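Local coordinates for protein YciF (Escherichia coli, PDB 2GS4) that is a homodimeric stress protein of the ferritin-like, rubrerythrin-related kind that probably binds metal, although its exact biological role is not established, at residues Leu13-Tyr18 against Lys69-Lys74; Thr35-Leu40 against Val97-Leu102; His52-Arg57 against Lys137-Glu142; Glu63-Leu68 against Leu127-Ala132; Cys75-Gly80 against Glu110-Ala115. All coordinates share one frame; numbering follows the deposited sequence.

Contact 1: Leu13-Tyr18 against Lys69-Lys74; sequences LLSDTY and KIKRMK
Ser-15 and Ile-70 form the tight part of this contact, where the extended connection 69-74 is laid against helix 6-33. The fold is a ferritin-like helical bundle, in which the chain leaves helix 38-63 and passes along the outside of helix 6-33 to reach helix 76-89. Ser-15 OG accepts from Lys-71 N at 2.8 Å, and an N-H...O angle of 163° makes the bond nearly straight. Its chi1 of -65° sets OG beside its own backbone N, and OG is also bonded to the carbonyl O of Ile-11 one turn earlier. Ile-70 divides its two methyl ends between neighbours. Its CD1 meets Leu-14 CD2 at 4.0 Å, and its CG2 lies 3.9 Å from Tyr-18 CD2, with the side chains at about right angles in both pairs. An alanine in place of Ser-15 would probably leave Lys-71 N without this acceptor, so that the loop would be less firmly fixed to the helix.

Toward Met-73 and Lys-74 the packing is looser and water takes part. One water donates to both Ser-15 O and Lys-71 O, bridging the two backbones. Lys-69, Lys-71 and Lys-74 are exposed, and Lys-74 NZ has its salt bridge with Glu-79. Met-73, a selenomethionine, brings CE to 3.7 Å from Ser-15 CB. Beside it, Asp-16 OD2 lies 3.6 Å from Met-73 SE and receives a second water at 3.2 Å, which also donates to Lys-74 O at 2.6 Å.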
# COMPACT_ATOMS: atom_id res chain seq x y z
N LEU A 13 2.33 10.50 6.04
CA LEU A 13 2.84 9.13 6.00
C LEU A 13 3.00 8.49 7.37
O LEU A 13 2.78 7.29 7.53
CB LEU A 13 4.17 9.09 5.24
CG LEU A 13 4.11 9.32 3.72
CD1 LEU A 13 5.52 9.43 3.17
CD2 LEU A 13 3.35 8.19 3.04
N LEU A 14 3.39 9.29 8.36
CA LEU A 14 3.57 8.78 9.72
C LEU A 14 2.21 8.40 10.31
O LEU A 14 2.08 7.37 10.99
CB LEU A 14 4.24 9.83 10.60
CG LEU A 14 4.56 9.37 12.03
CD1 LEU A 14 5.71 8.40 11.99
CD2 LEU A 14 4.92 10.59 12.89
N SER A 15 1.21 9.24 10.04
CA SER A 15 -0.15 9.02 10.53
C SER A 15 -0.75 7.77 9.88
O SER A 15 -1.51 7.03 10.51
CB SER A 15 -1.03 10.23 10.21
OG SER A 15 -0.60 11.38 10.92
N ASP A 16 -0.39 7.55 8.62
CA ASP A 16 -0.88 6.39 7.88
C ASP A 16 -0.23 5.16 8.51
O ASP A 16 -0.89 4.16 8.78
CB ASP A 16 -0.49 6.50 6.41
CG ASP A 16 -1.61 6.08 5.46
OD1 ASP A 16 -1.34 5.94 4.25
OD2 ASP A 16 -2.75 5.91 5.93
N THR A 17 1.07 5.26 8.77
CA THR A 17 1.78 4.14 9.37
C THR A 17 1.23 3.84 10.77
O THR A 17 1.13 2.67 11.16
CB THR A 17 3.31 4.41 9.40
OG1 THR A 17 3.83 4.27 8.07
CG2 THR A 17 4.02 3.45 10.32
N TYR A 18 0.86 4.87 11.52
CA TYR A 18 0.29 4.68 12.86
C TYR A 18 -0.95 3.81 12.68
O TYR A 18 -1.14 2.83 13.39
CB TYR A 18 -0.12 6.02 13.47
CG TYR A 18 -0.51 5.96 14.94
CD1 TYR A 18 0.46 5.96 15.94
CD2 TYR A 18 -1.85 5.91 15.32
CE1 TYR A 18 0.11 5.92 17.29
CE2 TYR A 18 -2.22 5.86 16.68
CZ TYR A 18 -1.23 5.87 17.65
OH TYR A 18 -1.57 5.83 18.98
N LYS A 69 2.16 15.71 14.99
CA LYS A 69 0.88 15.26 15.55
C LYS A 69 0.54 14.01 14.74
O LYS A 69 1.25 13.69 13.81
CB LYS A 69 -0.22 16.32 15.32
CG LYS A 69 -1.50 16.10 16.16
CD LYS A 69 -2.66 17.02 15.74
CE LYS A 69 -3.51 16.42 14.61
NZ LYS A 69 -4.64 15.58 15.11
N ILE A 70 -0.50 13.27 15.12
CA ILE A 70 -0.91 12.11 14.33
C ILE A 70 -2.30 12.49 13.88
O ILE A 70 -3.15 12.80 14.70
CB ILE A 70 -1.03 10.79 15.16
CG1 ILE A 70 0.34 10.28 15.59
CG2 ILE A 70 -1.74 9.72 14.34
CD1 ILE A 70 1.25 9.95 14.42
N LYS A 71 -2.54 12.50 12.57
CA LYS A 71 -3.86 12.83 12.08
C LYS A 71 -4.63 11.51 11.93
O LYS A 71 -4.07 10.51 11.49
CB LYS A 71 -3.76 13.61 10.76
CG LYS A 71 -3.15 15.03 10.93
CD LYS A 71 -3.00 15.79 9.61
CE LYS A 71 -2.81 17.29 9.85
NZ LYS A 71 -4.05 17.94 10.38
N ARG A 72 -5.90 11.51 12.35
CA ARG A 72 -6.75 10.32 12.30
C ARG A 72 -7.08 9.92 10.86
O ARG A 72 -7.52 10.74 10.07
CB ARG A 72 -8.04 10.60 13.06
CG ARG A 72 -8.91 9.39 13.41
CD ARG A 72 -9.99 9.83 14.39
NE ARG A 72 -10.84 8.76 14.88
CZ ARG A 72 -11.23 8.65 16.15
NH1 ARG A 72 -10.84 9.56 17.04
NH2 ARG A 72 -12.02 7.66 16.53
N MSE A 73 -6.86 8.65 10.54
CA MSE A 73 -7.15 8.15 9.20
C MSE A 73 -7.02 6.63 9.17
O MSE A 73 -6.44 6.04 10.08
CB MSE A 73 -6.20 8.77 8.16
CG MSE A 73 -4.71 8.57 8.46
SE MSE A 73 -3.47 9.21 7.09
CE MSE A 73 -3.44 11.09 7.53
N LYS A 74 -7.59 6.00 8.15
CA LYS A 74 -7.51 4.56 8.01
C LYS A 74 -6.58 4.29 6.83
O LYS A 74 -6.82 4.78 5.72
CB LYS A 74 -8.89 3.96 7.72
CG LYS A 74 -8.96 2.42 7.81
CD LYS A 74 -9.50 1.96 9.17
CE LYS A 74 -9.45 0.45 9.31
NZ LYS A 74 -10.09 -0.27 8.16
O HOH W 1 -3.63 7.70 11.89
O HOH W 2 -5.53 6.82 4.69

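Contact 2: Thr35-Leu40 against Val97-Leu102; sequences TSNEKL and VRDAAL
Thr-35 and Asp-99 meet with their side chains at about a right angle, the hydroxyl approaching one oxygen from above the carboxylate plane: Thr-35 OG1 donates to Asp-99 OD2 at 2.7 Å, from a position 39° out of that plane. The threonine's OG1 stands anti to its own backbone N (chi1 178°), and there it also accepts from Asn-37 N at 3.1 Å. One hydroxyl thus serves as donor across the contact and acceptor within its own turn.

Asn-37 is turned otherwise: its amide plane is 76° from the carboxylate, and its CB, not its amide, approaches Asp-99 OD1, at 3.4 Å. The same OD1 accepts a hydrogen bond from a water that also binds Ser-36 OG. Leu-40 runs past Asp-99 in the opposite direction; Leu-40 CD2 lies 4.3 Å from Leu-102 CB. Leu-102 CD1 packs on Thr-35 CB at 4.0 Å, and Leu-102 itself is backed by Val-88 and Ile-89 of helix 76-89.

Asn-37 OD1 accepts from Leu-40 N at 2.6 Å. The result is an ST turn at Thr-35 running into an asparagine N-cap, which starts helix 38-63 of the ferritin-like bundle against helix 95-126.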
# COMPACT_ATOMS: atom_id res chain seq x y z
N THR A 35 -2.77 -20.88 12.52
CA THR A 35 -1.89 -21.98 12.14
C THR A 35 -1.55 -22.97 13.26
O THR A 35 -1.42 -22.58 14.42
CB THR A 35 -0.59 -21.42 11.57
OG1 THR A 35 0.30 -22.48 11.23
CG2 THR A 35 0.08 -20.51 12.60
N SER A 36 -1.39 -24.24 12.90
CA SER A 36 -1.04 -25.27 13.87
C SER A 36 0.47 -25.42 13.98
O SER A 36 0.97 -26.24 14.75
CB SER A 36 -1.67 -26.62 13.47
OG SER A 36 -1.15 -27.09 12.24
N ASN A 37 1.20 -24.64 13.19
CA ASN A 37 2.66 -24.67 13.22
C ASN A 37 3.05 -23.77 14.39
O ASN A 37 3.00 -22.54 14.29
CB ASN A 37 3.22 -24.14 11.89
CG ASN A 37 4.73 -23.90 11.94
OD1 ASN A 37 5.26 -23.46 12.96
ND2 ASN A 37 5.41 -24.16 10.83
N GLU A 38 3.42 -24.39 15.51
CA GLU A 38 3.80 -23.68 16.73
C GLU A 38 4.88 -22.63 16.52
O GLU A 38 4.80 -21.53 17.09
CB GLU A 38 4.26 -24.67 17.79
CG GLU A 38 4.71 -24.02 19.08
CD GLU A 38 3.74 -24.22 20.22
OE1 GLU A 38 2.59 -23.74 20.13
OE2 GLU A 38 4.13 -24.88 21.20
N LYS A 39 5.90 -22.96 15.73
CA LYS A 39 6.98 -22.02 15.47
C LYS A 39 6.47 -20.80 14.71
O LYS A 39 6.93 -19.68 14.95
CB LYS A 39 8.13 -22.71 14.72
CG LYS A 39 8.96 -23.65 15.61
CD LYS A 39 9.48 -22.89 16.83
CE LYS A 39 10.12 -23.80 17.87
NZ LYS A 39 11.46 -24.31 17.47
N LEU A 40 5.53 -21.00 13.79
CA LEU A 40 4.98 -19.88 13.02
C LEU A 40 4.08 -19.06 13.93
O LEU A 40 4.13 -17.83 13.94
CB LEU A 40 4.19 -20.38 11.81
CG LEU A 40 3.50 -19.29 10.97
CD1 LEU A 40 4.53 -18.24 10.58
CD2 LEU A 40 2.87 -19.90 9.72
N VAL A 97 0.42 -26.14 2.87
CA VAL A 97 -0.10 -25.24 1.84
C VAL A 97 -0.49 -23.97 2.56
O VAL A 97 -0.07 -22.86 2.21
CB VAL A 97 -1.36 -25.82 1.18
CG1 VAL A 97 -1.81 -24.95 0.03
CG2 VAL A 97 -1.08 -27.24 0.71
N ARG A 98 -1.31 -24.16 3.59
CA ARG A 98 -1.80 -23.08 4.42
C ARG A 98 -0.69 -22.21 4.98
O ARG A 98 -0.76 -20.98 4.90
CB ARG A 98 -2.62 -23.67 5.56
CG ARG A 98 -3.13 -22.65 6.53
CD ARG A 98 -4.11 -23.25 7.50
NE ARG A 98 -4.82 -22.20 8.23
CZ ARG A 98 -6.01 -21.72 7.90
NH1 ARG A 98 -6.56 -20.76 8.62
NH2 ARG A 98 -6.66 -22.22 6.85
N ASP A 99 0.33 -22.84 5.54
CA ASP A 99 1.44 -22.11 6.14
C ASP A 99 2.32 -21.36 5.13
O ASP A 99 2.87 -20.30 5.43
CB ASP A 99 2.28 -23.06 7.00
CG ASP A 99 1.51 -23.57 8.22
OD1 ASP A 99 1.91 -24.61 8.78
OD2 ASP A 99 0.51 -22.93 8.61
N ALA A 100 2.45 -21.90 3.92
CA ALA A 100 3.26 -21.26 2.88
C ALA A 100 2.59 -19.94 2.53
O ALA A 100 3.24 -18.91 2.36
CB ALA A 100 3.34 -22.15 1.64
N ALA A 101 1.27 -19.98 2.41
CA ALA A 101 0.49 -18.80 2.09
C ALA A 101 0.50 -17.79 3.24
O ALA A 101 0.61 -16.59 3.02
CB ALA A 101 -0.95 -19.19 1.75
N LEU A 102 0.38 -18.28 4.47
CA LEU A 102 0.37 -17.37 5.62
C LEU A 102 1.70 -16.64 5.74
O LEU A 102 1.74 -15.42 5.95
CB LEU A 102 0.06 -18.15 6.91
CG LEU A 102 -1.39 -18.64 6.97
CD1 LEU A 102 -1.61 -19.53 8.20
CD2 LEU A 102 -2.33 -17.44 7.02
O HOH W 3 0.95 -26.82 10.35

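Contact 3: His52-Arg57 against Lys137-Glu142; sequences HGQIER and KETLEE
Glu-142 OE1 is gripped by two donors, Gln-54 NE2 at 3.0 Å and Arg-57 NH2 at 3.2 Å, which reach it from opposite faces of the carboxylate plane. They join helices 38-63 and 130-159 of the ferritin-like bundle, whose segments here run nearly antiparallel, at 163° with axes 10.6 Å apart. The glutamine bond is almost straight (171°) and meets OE1 on its anti side; the same NE2 also bonds Glu-143 OE1.

Arg-57 and Glu-142 reach toward each other tip to tip. A weak second bond runs from Arg-57 NH1 to Glu-142 OE2 at 3.4 Å. At the guanidinium edge NH2 also donates to Thr-139 OG1 at 3.0 Å, while Glu-138 OE2 sits over one face, 3.6 Å from Arg-57 NE. This oxygen lies well out of the guanidinium plane, so no N-H points at it and the pair rests on charge; the two planes are 86° apart. An alanine in place of Arg-57 would probably leave Glu-138 and Glu-142 without their shared positive partner and let Thr-139 OG1 lose a donor.

Beside these polar bonds Thr-139 CG2 packs on Gln-54 CD. Thr-139 OG1 has one more partner, a water 2.7 Å away, which donates to Gln-54 O at 2.9 Å.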
# COMPACT_ATOMS: atom_id res chain seq x y z
N HIS A 52 3.29 -3.60 19.07
CA HIS A 52 2.75 -2.72 20.11
C HIS A 52 3.90 -1.82 20.53
O HIS A 52 3.71 -0.63 20.81
CB HIS A 52 2.23 -3.53 21.31
CG HIS A 52 0.77 -3.85 21.23
ND1 HIS A 52 0.29 -5.14 21.10
CD2 HIS A 52 -0.32 -3.05 21.24
CE1 HIS A 52 -1.03 -5.11 21.03
NE2 HIS A 52 -1.43 -3.85 21.10
N GLY A 53 5.11 -2.38 20.55
CA GLY A 53 6.27 -1.60 20.93
C GLY A 53 6.58 -0.52 19.90
O GLY A 53 7.04 0.56 20.25
N GLN A 54 6.34 -0.82 18.63
CA GLN A 54 6.61 0.13 17.55
C GLN A 54 5.61 1.28 17.60
O GLN A 54 5.95 2.42 17.22
CB GLN A 54 6.59 -0.61 16.20
CG GLN A 54 7.75 -1.61 16.11
CD GLN A 54 7.63 -2.63 14.98
OE1 GLN A 54 6.58 -2.76 14.36
NE2 GLN A 54 8.71 -3.36 14.74
N ILE A 55 4.40 1.02 18.06
CA ILE A 55 3.44 2.10 18.16
C ILE A 55 3.96 3.04 19.26
O ILE A 55 3.90 4.26 19.12
CB ILE A 55 2.02 1.58 18.49
CG1 ILE A 55 1.49 0.79 17.29
CG2 ILE A 55 1.08 2.75 18.80
CD1 ILE A 55 0.10 0.19 17.46
N GLU A 56 4.50 2.48 20.34
CA GLU A 56 5.04 3.35 21.40
C GLU A 56 6.16 4.21 20.83
O GLU A 56 6.29 5.38 21.18
CB GLU A 56 5.58 2.52 22.58
CG GLU A 56 4.50 1.74 23.32
CD GLU A 56 3.47 2.64 23.96
OE1 GLU A 56 2.30 2.21 24.06
OE2 GLU A 56 3.82 3.76 24.37
N ARG A 57 6.97 3.63 19.96
CA ARG A 57 8.07 4.37 19.37
C ARG A 57 7.53 5.53 18.51
O ARG A 57 8.16 6.58 18.43
CB ARG A 57 8.97 3.44 18.54
CG ARG A 57 10.34 4.02 18.24
CD ARG A 57 11.27 2.95 17.69
NE ARG A 57 11.61 1.96 18.71
CZ ARG A 57 11.70 0.66 18.47
NH1 ARG A 57 12.01 -0.18 19.45
NH2 ARG A 57 11.44 0.18 17.26
N LYS A 137 14.67 4.27 12.20
CA LYS A 137 15.59 3.28 11.68
C LYS A 137 15.58 2.05 12.59
O LYS A 137 15.87 0.94 12.16
CB LYS A 137 17.00 3.87 11.52
CG LYS A 137 17.15 4.69 10.22
CD LYS A 137 18.40 5.57 10.20
CE LYS A 137 18.39 6.55 9.02
NZ LYS A 137 18.64 5.93 7.68
N GLU A 138 15.22 2.25 13.86
CA GLU A 138 15.15 1.14 14.79
C GLU A 138 13.99 0.24 14.41
O GLU A 138 14.11 -0.99 14.42
CB GLU A 138 15.00 1.64 16.23
CG GLU A 138 16.28 2.29 16.74
CD GLU A 138 16.20 2.73 18.19
OE1 GLU A 138 17.24 3.17 18.71
OE2 GLU A 138 15.11 2.64 18.79
N THR A 139 12.85 0.83 14.06
CA THR A 139 11.72 0.01 13.66
C THR A 139 12.05 -0.63 12.33
O THR A 139 11.81 -1.82 12.13
CB THR A 139 10.45 0.84 13.54
OG1 THR A 139 10.07 1.32 14.83
CG2 THR A 139 9.31 -0.01 12.99
N LEU A 140 12.65 0.14 11.43
CA LEU A 140 13.02 -0.39 10.12
C LEU A 140 13.82 -1.68 10.29
O LEU A 140 13.49 -2.70 9.69
CB LEU A 140 13.86 0.62 9.34
CG LEU A 140 14.43 0.07 8.03
CD1 LEU A 140 13.29 -0.36 7.12
CD2 LEU A 140 15.30 1.11 7.36
N GLU A 141 14.84 -1.65 11.13
CA GLU A 141 15.67 -2.83 11.34
C GLU A 141 14.92 -4.01 11.97
O GLU A 141 15.20 -5.16 11.64
CB GLU A 141 16.90 -2.47 12.18
CG GLU A 141 17.74 -1.36 11.56
CD GLU A 141 18.14 -1.65 10.12
OE1 GLU A 141 18.30 -0.68 9.35
OE2 GLU A 141 18.30 -2.84 9.76
N GLU A 142 13.97 -3.73 12.87
CA GLU A 142 13.22 -4.81 13.49
C GLU A 142 12.35 -5.50 12.44
O GLU A 142 12.22 -6.73 12.43
CB GLU A 142 12.33 -4.28 14.62
CG GLU A 142 13.10 -3.86 15.87
CD GLU A 142 12.18 -3.32 16.95
OE1 GLU A 142 11.05 -2.90 16.63
OE2 GLU A 142 12.59 -3.31 18.13
O HOH W 4 7.60 2.47 14.87

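Contact 4: Glu63-Leu68 against Leu127-Ala132; sequences ESESNL and LGYRKA
Glu-65 lies over one face of the Tyr-129 ring, a CH-pi contact: its CG is 3.7 Å from the ring centroid and 20° off the normal. A bend at chi2 (-69°) sets CD over the rim of the ring, where the carboxylate stacks at 21° to it, and Glu-65 CD comes to 3.2 Å from Tyr-129 CD1. The opposite face is covered from within the segment, Leu-127 CB resting over the ring centre.

Apolar contacts are few. Leu-68 CD2 meets Tyr-129 CE2 at 4.0 Å, approaching the ring obliquely, and Ser-64 CB lies 4.1 Å from Lys-131 CD. Ser-64 also comes near the methyl of Ala-132.

The tyrosine sits in the turn between two helices. Gly-128 closes helix 95-126 in a Schellman motif, with a positive phi at which a beta carbon would press on the carbonyl O of Leu-127, and Tyr-129 then stands at the N-cap of helix 130-159. Facing it, Glu-65 to Leu-68 form a type I turn.

Polar contacts lie at the tips and in one water. Tyr-129 OH is hydrogen-bonded to Glu-7 OE2, and Asn-67 ND2 comes to 3.2 Å from that hydroxyl. The water donates to Ser-64 OG (2.9 Å) and Glu-65 OE2 (3.0 Å) and accepts from Ala-132 N (2.9 Å); Ser-64 OG also bonds Val-61 O.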
# COMPACT_ATOMS: atom_id res chain seq x y z
N GLU A 63 6.45 13.12 19.85
CA GLU A 63 6.86 13.98 20.95
C GLU A 63 8.24 14.62 20.73
O GLU A 63 8.56 15.64 21.35
CB GLU A 63 6.86 13.18 22.27
CG GLU A 63 5.46 12.82 22.79
CD GLU A 63 5.49 11.59 23.68
OE1 GLU A 63 6.59 11.03 23.90
OE2 GLU A 63 4.42 11.17 24.17
N SER A 64 9.06 14.02 19.87
CA SER A 64 10.41 14.54 19.61
C SER A 64 10.41 15.87 18.87
O SER A 64 11.44 16.55 18.80
CB SER A 64 11.23 13.53 18.81
OG SER A 64 10.87 13.56 17.44
N GLU A 65 9.28 16.24 18.28
CA GLU A 65 9.19 17.50 17.55
C GLU A 65 7.86 18.18 17.86
O GLU A 65 6.79 17.62 17.65
CB GLU A 65 9.33 17.26 16.04
CG GLU A 65 10.69 16.71 15.58
CD GLU A 65 11.83 17.70 15.71
OE1 GLU A 65 11.58 18.93 15.68
OE2 GLU A 65 13.00 17.25 15.82
N SER A 66 7.96 19.41 18.35
CA SER A 66 6.80 20.22 18.73
C SER A 66 5.66 20.31 17.72
O SER A 66 4.48 20.28 18.09
CB SER A 66 7.28 21.63 19.09
OG SER A 66 8.31 21.56 20.05
N ASN A 67 6.00 20.40 16.44
CA ASN A 67 5.01 20.53 15.36
C ASN A 67 4.31 19.22 14.97
O ASN A 67 3.24 19.25 14.36
CB ASN A 67 5.70 21.09 14.13
CG ASN A 67 6.81 20.18 13.64
OD1 ASN A 67 7.75 19.89 14.38
ND2 ASN A 67 6.71 19.73 12.40
N LEU A 68 4.91 18.09 15.29
CA LEU A 68 4.33 16.80 14.92
C LEU A 68 3.04 16.45 15.67
O LEU A 68 2.84 16.85 16.81
CB LEU A 68 5.39 15.70 15.10
CG LEU A 68 6.69 15.92 14.31
CD1 LEU A 68 7.64 14.75 14.49
CD2 LEU A 68 6.34 16.09 12.84
N LEU A 127 14.44 16.29 7.22
CA LEU A 127 13.74 17.42 7.83
C LEU A 127 14.49 17.91 9.07
O LEU A 127 14.07 18.85 9.73
CB LEU A 127 12.31 17.03 8.19
CG LEU A 127 11.31 16.89 7.04
CD1 LEU A 127 10.14 16.02 7.46
CD2 LEU A 127 10.82 18.27 6.61
N GLY A 128 15.60 17.26 9.38
CA GLY A 128 16.39 17.64 10.53
C GLY A 128 15.87 17.09 11.85
O GLY A 128 16.23 17.61 12.91
N TYR A 129 15.02 16.07 11.79
CA TYR A 129 14.49 15.46 13.02
C TYR A 129 15.38 14.28 13.37
O TYR A 129 15.05 13.13 13.08
CB TYR A 129 13.05 14.96 12.83
CG TYR A 129 12.08 16.02 12.39
CD1 TYR A 129 12.38 17.37 12.55
CD2 TYR A 129 10.88 15.68 11.77
CE1 TYR A 129 11.51 18.35 12.11
CE2 TYR A 129 10.00 16.65 11.33
CZ TYR A 129 10.32 17.99 11.49
OH TYR A 129 9.48 18.98 11.04
N ARG A 130 16.50 14.58 14.01
CA ARG A 130 17.50 13.59 14.40
C ARG A 130 16.97 12.42 15.23
O ARG A 130 17.14 11.26 14.86
CB ARG A 130 18.62 14.30 15.17
CG ARG A 130 19.84 13.46 15.45
CD ARG A 130 20.56 13.95 16.69
NE ARG A 130 19.75 13.75 17.89
CZ ARG A 130 19.14 14.71 18.57
NH1 ARG A 130 19.24 15.97 18.18
NH2 ARG A 130 18.42 14.41 19.65
N LYS A 131 16.33 12.71 16.36
CA LYS A 131 15.81 11.66 17.23
C LYS A 131 14.78 10.80 16.50
O LYS A 131 14.72 9.58 16.69
CB LYS A 131 15.19 12.27 18.48
CG LYS A 131 14.64 11.24 19.45
CD LYS A 131 14.34 11.85 20.80
CE LYS A 131 13.82 10.79 21.74
NZ LYS A 131 14.75 9.63 21.81
N ALA A 132 13.96 11.43 15.67
CA ALA A 132 12.95 10.69 14.93
C ALA A 132 13.63 9.72 13.97
O ALA A 132 13.30 8.54 13.95
CB ALA A 132 12.05 11.66 14.16
O HOH W 5 13.31 14.28 15.99

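Contact 5: Cys75-Gly80 against Glu110-Ala115; sequences CVAMEG and EHYEIA
Tyr-112 reaches from helix 95-126 into the start of helix 76-89 and touches Cys-75, Ala-77 and Met-78. The two helices are antiparallel neighbours in the ferritin-like fold, at 157° with segment axes 11.0 Å apart, and helix 76-89 is the short crossover element outside the four long ones. CG stands anti to the backbone N (chi1 -180°), and CB itself points toward segment 75-80.

From CB outward, CB and CG have no partner within 4.2 Å in segment 75-80. At the ring, CD2 is the first atom to meet one, with Met-78 CE 4.0 Å away. On the other branch, Tyr-112 CE1 packs on Ala-77 CB at 3.4 Å, and CZ lies 3.6 Å from that same CB. At the tip, OH lies 3.1 Å from Cys-75 SG and 3.3 Å from Ala-77 CB. The sulfur stands oblique to the ring, a sulfur-aromatic contact, and is fixed by its own duty as N-cap, accepting from Met-78 N at 3.5 Å.

Beyond the tyrosine, Ala-77 packs on Ala-77 of the second subunit and Glu-79 forms a salt bridge with Lys-108 of that subunit, so the contact forms part of the dimer interface. On the inner side, Glu-113 comes close to Glu-21, and Glu-110 to Glu-143, a clustering of acids consistent with a rubrerythrin-like metal site. Met-78, a selenomethionine bent at chi2 and chi3, borders that cluster and crosses Glu-113 at about a right angle. Its CE ends 3.3 Å from Glu-113 OE2.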
# COMPACT_ATOMS: atom_id res chain seq x y z
N CYS A 75 -5.52 3.53 7.06
CA CYS A 75 -4.56 3.19 6.02
C CYS A 75 -5.18 2.08 5.17
O CYS A 75 -5.24 0.92 5.59
CB CYS A 75 -3.24 2.73 6.64
SG CYS A 75 -1.98 2.17 5.46
N VAL A 76 -5.63 2.46 3.97
CA VAL A 76 -6.27 1.54 3.04
C VAL A 76 -5.32 0.45 2.54
O VAL A 76 -5.73 -0.68 2.29
CB VAL A 76 -6.88 2.34 1.87
CG1 VAL A 76 -7.34 1.42 0.76
CG2 VAL A 76 -8.07 3.15 2.40
N ALA A 77 -4.04 0.80 2.39
CA ALA A 77 -3.05 -0.17 1.92
C ALA A 77 -2.95 -1.33 2.92
O ALA A 77 -3.05 -2.48 2.54
CB ALA A 77 -1.70 0.51 1.75
N MSE A 78 -2.75 -1.02 4.20
CA MSE A 78 -2.64 -2.10 5.19
C MSE A 78 -3.91 -2.92 5.28
O MSE A 78 -3.86 -4.13 5.46
CB MSE A 78 -2.30 -1.55 6.58
CG MSE A 78 -2.18 -2.67 7.61
SE MSE A 78 -0.81 -3.96 7.16
CE MSE A 78 0.72 -2.92 7.73
N GLU A 79 -5.05 -2.24 5.17
CA GLU A 79 -6.36 -2.89 5.23
C GLU A 79 -6.42 -3.98 4.15
O GLU A 79 -6.85 -5.10 4.41
CB GLU A 79 -7.45 -1.83 5.03
CG GLU A 79 -8.89 -2.28 5.08
CD GLU A 79 -9.84 -1.12 4.82
OE1 GLU A 79 -10.53 -0.68 5.76
OE2 GLU A 79 -9.90 -0.64 3.67
N GLY A 80 -5.95 -3.65 2.95
CA GLY A 80 -5.96 -4.62 1.87
C GLY A 80 -5.01 -5.78 2.13
O GLY A 80 -5.35 -6.93 1.87
N GLU A 110 5.33 -7.29 5.42
CA GLU A 110 6.67 -6.79 5.74
C GLU A 110 7.27 -5.96 4.60
O GLU A 110 7.96 -4.98 4.85
CB GLU A 110 7.62 -7.92 6.13
CG GLU A 110 7.29 -8.57 7.48
CD GLU A 110 6.96 -7.54 8.56
OE1 GLU A 110 7.83 -6.71 8.89
OE2 GLU A 110 5.83 -7.58 9.08
N HIS A 111 7.01 -6.35 3.35
CA HIS A 111 7.54 -5.58 2.22
C HIS A 111 7.01 -4.15 2.38
O HIS A 111 7.76 -3.18 2.25
CB HIS A 111 7.08 -6.19 0.89
CG HIS A 111 7.50 -5.41 -0.32
ND1 HIS A 111 8.35 -5.93 -1.27
CD2 HIS A 111 7.17 -4.17 -0.74
CE1 HIS A 111 8.53 -5.03 -2.23
NE2 HIS A 111 7.82 -3.96 -1.93
N TYR A 112 5.72 -4.04 2.67
CA TYR A 112 5.08 -2.75 2.85
C TYR A 112 5.65 -1.97 4.04
O TYR A 112 5.98 -0.80 3.92
CB TYR A 112 3.58 -2.93 3.05
CG TYR A 112 2.81 -1.64 3.25
CD1 TYR A 112 2.43 -0.86 2.16
CD2 TYR A 112 2.44 -1.21 4.52
CE1 TYR A 112 1.69 0.31 2.33
CE2 TYR A 112 1.70 -0.05 4.71
CZ TYR A 112 1.33 0.71 3.61
OH TYR A 112 0.58 1.85 3.78
N GLU A 113 5.77 -2.63 5.19
CA GLU A 113 6.28 -1.94 6.37
C GLU A 113 7.71 -1.43 6.22
O GLU A 113 8.01 -0.28 6.55
CB GLU A 113 6.15 -2.84 7.59
CG GLU A 113 4.70 -3.09 7.97
CD GLU A 113 4.10 -1.93 8.74
OE1 GLU A 113 4.33 -1.85 9.96
OE2 GLU A 113 3.41 -1.08 8.13
N ILE A 114 8.58 -2.29 5.69
CA ILE A 114 9.97 -1.91 5.47
C ILE A 114 10.07 -0.68 4.56
O ILE A 114 10.75 0.29 4.89
CB ILE A 114 10.74 -3.12 4.89
CG1 ILE A 114 10.94 -4.16 6.00
CG2 ILE A 114 12.06 -2.67 4.28
CD1 ILE A 114 11.44 -5.51 5.53
N ALA A 115 9.38 -0.72 3.43
CA ALA A 115 9.40 0.40 2.51
C ALA A 115 8.84 1.66 3.19
O ALA A 115 9.34 2.76 2.95
CB ALA A 115 8.59 0.07 1.25

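How the contacts relate
Four long helices, 6-33, 38-63, 95-126 and 130-159, with the short helix 76-89 in the crossover, make up the ferritin-like fold that all five contacts share. Both segments of contact 1 precede those of contact 5 in the chain, and the Lys-74 to Glu-79 salt bridge joins them. Contact 4 is nested inside contact 3, and contact 5 inside both. Contacts 1, 3 and 5 cluster, with centres 13 to 15 Å apart. Contacts 2 and 4 lie on opposite sides of the chain's centre, 40 Å between centres, toward opposite ends of the bundle. Contact 5 lies at the dimer interface with both of its helices, and Lys-74 of contact 1 also reaches the second subunit.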